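Local coordinates for protein Lem22 (Legionella pneumophila subsp. pneumophila ATCC 43290, PDB 5WD9) that is a bacterial effector of undefined molecular activity, probably acting through protein binding inside the infected host cell, at residues K21-S26 with Y71-E76; K33-A38 with L75-K80. All blocks are in the same frame, centred on the assembly; numbering follows the deposited sequence.

Interaction 1. Residues K21-S26 with Y71-E76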
loop_
_atom_site.group_PDB
_atom_site.type_symbol
_atom_site.label_atom_id
_atom_site.label_comp_id
_atom_site.label_asym_id
_atom_site.label_seq_id
_atom_site.Cartn_x
_atom_site.Cartn_y
_atom_site.Cartn_z
ATOM N N LYS A 21 6.570 -3.672 8.463
ATOM C CA LYS A 21 7.012 -5.044 8.693
ATOM C C LYS A 21 7.979 -5.505 7.612
ATOM O O LYS A 21 8.913 -6.271 7.893
ATOM C CB LYS A 21 5.801 -5.968 8.771
ATOM C CG LYS A 21 5.020 -5.769 10.060
ATOM C CD LYS A 21 3.654 -6.405 10.041
ATOM C CE LYS A 21 2.995 -6.247 11.401
ATOM N NZ LYS A 21 1.562 -6.601 11.284
ATOM N N ALA A 22 7.772 -5.064 6.371
ATOM C CA ALA A 22 8.736 -5.351 5.315
ATOM C C ALA A 22 10.115 -4.822 5.678
ATOM O O ALA A 22 11.115 -5.538 5.564
ATOM C CB ALA A 22 8.265 -4.714 4.016
ATOM N N LYS A 23 10.188 -3.568 6.124
ATOM C CA LYS A 23 11.480 -2.984 6.477
ATOM C C LYS A 23 12.155 -3.696 7.640
ATOM O O LYS A 23 13.385 -3.626 7.759
ATOM C CB LYS A 23 11.315 -1.504 6.786
ATOM C CG LYS A 23 10.876 -0.682 5.607
ATOM C CD LYS A 23 10.577 0.718 6.066
ATOM C CE LYS A 23 10.198 1.593 4.913
ATOM N NZ LYS A 23 9.776 2.929 5.412
ATOM N N GLU A 24 11.408 -4.392 8.488
ATOM C CA GLU A 24 11.997 -5.111 9.614
ATOM C C GLU A 24 12.221 -6.594 9.337
ATOM O O GLU A 24 12.758 -7.301 10.198
ATOM C CB GLU A 24 11.137 -4.918 10.862
ATOM C CG GLU A 24 11.028 -3.466 11.281
ATOM C CD GLU A 24 9.974 -3.253 12.344
ATOM O OE1 GLU A 24 9.704 -2.084 12.698
ATOM O OE2 GLU A 24 9.414 -4.261 12.825
ATOM N N SER A 25 11.858 -7.076 8.155
ATOM C CA SER A 25 12.001 -8.490 7.844
ATOM C C SER A 25 13.457 -8.839 7.576
ATOM O O SER A 25 14.248 -8.010 7.116
ATOM C CB SER A 25 11.169 -8.856 6.618
ATOM O OG SER A 25 9.798 -8.973 6.952
ATOM N N SER A 26 13.802 -10.092 7.861
ATOM C CA SER A 26 15.153 -10.569 7.602
ATOM C C SER A 26 15.306 -10.981 6.144
ATOM O O SER A 26 16.121 -10.415 5.408
ATOM C CB SER A 26 15.467 -11.741 8.533
ATOM O OG SER A 26 15.018 -11.461 9.848
ATOM N N TYR A 71 1.782 4.261 -1.351
ATOM C CA TYR A 71 1.834 3.504 -2.596
ATOM C C TYR A 71 3.155 3.725 -3.313
ATOM O O TYR A 71 3.787 2.772 -3.785
ATOM C CB TYR A 71 0.646 3.904 -3.469
ATOM C CG TYR A 71 0.662 3.345 -4.863
ATOM C CD1 TYR A 71 0.496 1.985 -5.100
ATOM C CD2 TYR A 71 0.846 4.175 -5.952
ATOM C CE1 TYR A 71 0.516 1.478 -6.385
ATOM C CE2 TYR A 71 0.858 3.681 -7.235
ATOM C CZ TYR A 71 0.697 2.334 -7.439
ATOM O OH TYR A 71 0.730 1.869 -8.737
ATOM N N GLU A 72 3.590 4.986 -3.418
ATOM C CA GLU A 72 4.845 5.278 -4.100
ATOM C C GLU A 72 6.023 4.653 -3.372
ATOM O O GLU A 72 6.922 4.090 -4.000
ATOM C CB GLU A 72 5.033 6.793 -4.217
ATOM C CG GLU A 72 4.078 7.438 -5.199
ATOM C CD GLU A 72 4.450 7.136 -6.633
ATOM O OE1 GLU A 72 5.647 6.891 -6.900
ATOM O OE2 GLU A 72 3.548 7.140 -7.494
ATOM N N GLU A 73 6.027 4.720 -2.039
ATOM C CA GLU A 73 7.099 4.079 -1.288
ATOM C C GLU A 73 7.083 2.569 -1.519
ATOM O O GLU A 73 8.137 1.940 -1.701
ATOM C CB GLU A 73 6.928 4.389 0.198
ATOM C CG GLU A 73 8.039 3.775 1.048
ATOM C CD GLU A 73 7.848 3.988 2.534
ATOM O OE1 GLU A 73 6.738 4.354 2.963
ATOM O OE2 GLU A 73 8.830 3.764 3.273
ATOM N N MET A 74 5.891 1.976 -1.503
ATOM C CA MET A 74 5.762 0.540 -1.730
ATOM C C MET A 74 6.318 0.144 -3.089
ATOM O O MET A 74 7.001 -0.879 -3.213
ATOM C CB MET A 74 4.292 0.136 -1.620
ATOM C CG MET A 74 4.024 -1.344 -1.869
ATOM S SD MET A 74 3.747 -1.770 -3.600
ATOM C CE MET A 74 2.248 -0.836 -3.933
ATOM N N LEU A 75 6.028 0.938 -4.127
ATOM C CA LEU A 75 6.511 0.601 -5.462
ATOM C C LEU A 75 8.028 0.518 -5.484
ATOM O O LEU A 75 8.597 -0.419 -6.053
ATOM C CB LEU A 75 6.027 1.636 -6.474
ATOM C CG LEU A 75 4.562 1.639 -6.882
ATOM C CD1 LEU A 75 4.376 2.732 -7.919
ATOM C CD2 LEU A 75 4.132 0.279 -7.391
ATOM N N GLU A 76 8.704 1.472 -4.843
ATOM C CA GLU A 76 10.157 1.419 -4.855
ATOM C C GLU A 76 10.691 0.275 -4.006
ATOM O O GLU A 76 11.617 -0.422 -4.426
ATOM C CB GLU A 76 10.784 2.742 -4.437
ATOM C CG GLU A 76 12.294 2.630 -4.482
ATOM C CD GLU A 76 12.992 3.956 -4.572
ATOM O OE1 GLU A 76 12.330 4.990 -4.357
ATOM O OE2 GLU A 76 14.207 3.954 -4.865
#
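K23, near the end of helix 4-24, faces E73 on helix 58-87 with the two CA atoms 11.4 Å apart, and both helices run in roughly the same direction here. The two long side chains span that distance between them. Both set out from the backbone toward the other helix. K23 keeps its chain extended beyond CG. E73 also stays extended, with CG anti to its own backbone N (chi1 -179°), which sends the carboxylate out to meet the lysine. The two chains cross at about a right angle.

The joint is a salt bridge through one carboxylate oxygen. K23 NZ donates to E73 OE2 at 2.5 Å. That length is very short, so its exact value is doubtful, although the pairing is clear. The other oxygen, E73 OE1, stays 4.2 Å from K23 NZ, so the lysine does not straddle the carboxylate. K23 CE also comes close to E73 OE2, at 3.0 Å, a value as doubtful as the bond length.

This is a surface bridge in a three-helix bundle, where helices 4-24 and 58-87 are the first and third in the chain. Around it the side chains of E73 and M74 touch I19 of helix 4-24. Farther along the segment of E73, Y71 stacks with H42 of helix 28-52.

After helix 4-24 the chain turns, and S25 folds its hydroxyl back. S25 OG donates to K21 O at 3.0 Å. The hydroxyl sits above the carbonyl plane, 37° out of it. S25 N also bonds A22 O, at 3.1 Å.

Interaction 2. Residues K33-A38 with L75-K80; sequences KFLENA and LELKDK
E36 OE2 is gripped by more than one polar group. A water donates to E36 OE2 at 2.8 Å and in turn accepts from K78 NZ at 3.0 Å. R82, one turn further along helix 58-87, forms a salt bridge with the same oxygen. The glutamate is thus linked to two basic residues, directly to R82 and through water to K78. Such neighbours would probably help keep it ionised.

K78 does not reach the carboxylate itself, since its NZ stays 4.1 Å from E36 OE2, beyond a salt bridge. Its aliphatic part comes closer: K78 CD lies 3.3 Å from E36 OE2. The lysine chain bends at chi3 (62°) and again at chi4 (80°), which folds NZ round to the water. E36 is bent at chi2, and the two chains cross at about a right angle.

Beside this polar edge sits L35, a buried residue. Its CD1 methyl rests on the backbone of the other helix, 3.7 Å from L77 O and the same distance from K78 N. Its CD2 methyl meets L77 CB at 3.9 Å. L35 and L77 cross rather than lie side by side, and L35 also packs on C81. On the side turned from helix 58-87, K33 NZ bonds N37 OD1 within its own helix. The amide nitrogen of N37 pairs with Q18 of helix 4-24.

The backbones come near at L35 and K78. The local axes approach to 9.7 Å and run roughly antiparallel, with 141° between their directions. A buried leucine beside a charged edge, between helices set this way, fits the amphipathic helices of a three-helix bundle.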
loop_
_atom_site.group_PDB
_atom_site.type_symbol
_atom_site.label_atom_id
_atom_site.label_comp_id
_atom_site.label_asym_id
_atom_site.label_seq_id
_atom_site.Cartn_x
_atom_site.Cartn_y
_atom_site.Cartn_z
ATOM N N LYS A 33 6.619 -10.672 0.823
ATOM C CA LYS A 33 5.249 -11.011 1.167
ATOM C C LYS A 33 4.529 -9.811 1.771
ATOM O O LYS A 33 3.379 -9.538 1.421
ATOM C CB LYS A 33 5.220 -12.198 2.125
ATOM C CG LYS A 33 3.808 -12.662 2.439
ATOM C CD LYS A 33 3.267 -13.569 1.332
ATOM C CE LYS A 33 1.907 -13.089 0.818
ATOM N NZ LYS A 33 1.974 -11.753 0.149
ATOM N N PHE A 34 5.187 -9.068 2.662
ATOM C CA PHE A 34 4.548 -7.892 3.254
ATOM C C PHE A 34 4.293 -6.819 2.203
ATOM O O PHE A 34 3.223 -6.190 2.188
ATOM C CB PHE A 34 5.420 -7.328 4.378
ATOM C CG PHE A 34 5.447 -8.180 5.610
ATOM C CD1 PHE A 34 4.272 -8.470 6.296
ATOM C CD2 PHE A 34 6.643 -8.695 6.088
ATOM C CE1 PHE A 34 4.287 -9.253 7.431
ATOM C CE2 PHE A 34 6.663 -9.477 7.228
ATOM C CZ PHE A 34 5.483 -9.749 7.899
ATOM N N LEU A 35 5.268 -6.583 1.322
ATOM C CA LEU A 35 5.094 -5.574 0.286
ATOM C C LEU A 35 3.998 -5.968 -0.690
ATOM O O LEU A 35 3.205 -5.118 -1.118
ATOM C CB LEU A 35 6.425 -5.337 -0.432
ATOM C CG LEU A 35 7.497 -4.709 0.466
ATOM C CD1 LEU A 35 8.836 -4.724 -0.256
ATOM C CD2 LEU A 35 7.119 -3.293 0.856
ATOM N N GLU A 36 3.927 -7.252 -1.047
ATOM C CA GLU A 36 2.868 -7.693 -1.942
ATOM C C GLU A 36 1.513 -7.596 -1.272
ATOM O O GLU A 36 0.519 -7.318 -1.946
ATOM C CB GLU A 36 3.148 -9.104 -2.460
ATOM C CG GLU A 36 4.222 -9.147 -3.561
ATOM C CD GLU A 36 3.871 -8.373 -4.845
ATOM O OE1 GLU A 36 2.741 -7.848 -4.989
ATOM O OE2 GLU A 36 4.751 -8.281 -5.730
ATOM N N ASN A 37 1.439 -7.817 0.042
ATOM C CA ASN A 37 0.177 -7.610 0.749
ATOM C C ASN A 37 -0.269 -6.163 0.633
ATOM O O ASN A 37 -1.438 -5.890 0.347
ATOM C CB ASN A 37 0.321 -7.966 2.224
ATOM C CG ASN A 37 0.366 -9.440 2.477
ATOM O OD1 ASN A 37 0.006 -10.265 1.632
ATOM N ND2 ASN A 37 0.823 -9.787 3.662
ATOM N N ALA A 38 0.649 -5.221 0.862
ATOM C CA ALA A 38 0.317 -3.809 0.683
ATOM C C ALA A 38 -0.151 -3.549 -0.738
ATOM O O ALA A 38 -1.122 -2.818 -0.962
ATOM C CB ALA A 38 1.528 -2.931 0.997
ATOM N N LEU A 75 6.028 0.938 -4.127
ATOM C CA LEU A 75 6.511 0.601 -5.462
ATOM C C LEU A 75 8.028 0.518 -5.484
ATOM O O LEU A 75 8.597 -0.419 -6.053
ATOM C CB LEU A 75 6.027 1.636 -6.474
ATOM C CG LEU A 75 4.562 1.639 -6.882
ATOM C CD1 LEU A 75 4.376 2.732 -7.919
ATOM C CD2 LEU A 75 4.132 0.279 -7.391
ATOM N N GLU A 76 8.704 1.472 -4.843
ATOM C CA GLU A 76 10.157 1.419 -4.855
ATOM C C GLU A 76 10.691 0.275 -4.006
ATOM O O GLU A 76 11.617 -0.422 -4.426
ATOM C CB GLU A 76 10.784 2.742 -4.437
ATOM C CG GLU A 76 12.294 2.630 -4.482
ATOM C CD GLU A 76 12.992 3.956 -4.572
ATOM O OE1 GLU A 76 12.330 4.990 -4.357
ATOM O OE2 GLU A 76 14.207 3.954 -4.865
ATOM N N LEU A 77 10.127 0.051 -2.817
ATOM C CA LEU A 77 10.609 -1.052 -1.996
ATOM C C LEU A 77 10.371 -2.395 -2.671
ATOM O O LEU A 77 11.229 -3.283 -2.620
ATOM C CB LEU A 77 9.936 -1.046 -0.629
ATOM C CG LEU A 77 10.218 0.169 0.249
ATOM C CD1 LEU A 77 9.252 0.183 1.417
ATOM C CD2 LEU A 77 11.634 0.142 0.763
ATOM N N LYS A 78 9.192 -2.572 -3.279
ATOM C CA LYS A 78 8.865 -3.827 -3.944
ATOM C C LYS A 78 9.804 -4.078 -5.106
ATOM O O LYS A 78 10.264 -5.205 -5.312
ATOM C CB LYS A 78 7.410 -3.785 -4.413
ATOM C CG LYS A 78 6.864 -5.124 -4.885
ATOM C CD LYS A 78 5.359 -5.040 -5.146
ATOM C CE LYS A 78 5.047 -4.048 -6.256
ATOM N NZ LYS A 78 5.281 -4.658 -7.599
ATOM N N ASP A 79 10.109 -3.033 -5.870
ATOM C CA ASP A 79 10.997 -3.201 -7.005
ATOM C C ASP A 79 12.388 -3.600 -6.540
ATOM O O ASP A 79 13.003 -4.512 -7.098
ATOM C CB ASP A 79 11.041 -1.889 -7.777
ATOM C CG ASP A 79 11.846 -1.981 -9.027
ATOM O OD1 ASP A 79 11.408 -2.717 -9.937
ATOM O OD2 ASP A 79 12.878 -1.289 -9.117
ATOM N N LYS A 80 12.903 -2.927 -5.511
ATOM C CA LYS A 80 14.226 -3.273 -5.002
ATOM C C LYS A 80 14.252 -4.698 -4.468
ATOM O O LYS A 80 15.197 -5.456 -4.725
ATOM C CB LYS A 80 14.633 -2.286 -3.905
ATOM C CG LYS A 80 14.766 -0.849 -4.378
ATOM C CD LYS A 80 16.076 -0.622 -5.094
ATOM C CE LYS A 80 15.959 0.482 -6.124
ATOM N NZ LYS A 80 17.183 0.548 -6.966
HETATM O O HOH W 1 3.975 -7.290 -8.273
#

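How the interactions relate
Both interactions use helix 58-87 and share L75 and E76 on it, but they join it to different partners. Interaction 1 ties it to helix 4-24, the first helix, at the surface. Interaction 2 ties it to helix 28-52, the second, and is partly buried. The first rests on a single direct salt bridge between long side chains. The second mixes leucine packing with a water-mediated link between charges. Their centres are 5 Å apart, and the first two helices also touch each other here, with A22 against L35. Together the contacts bring all three helices together in one part of the bundle.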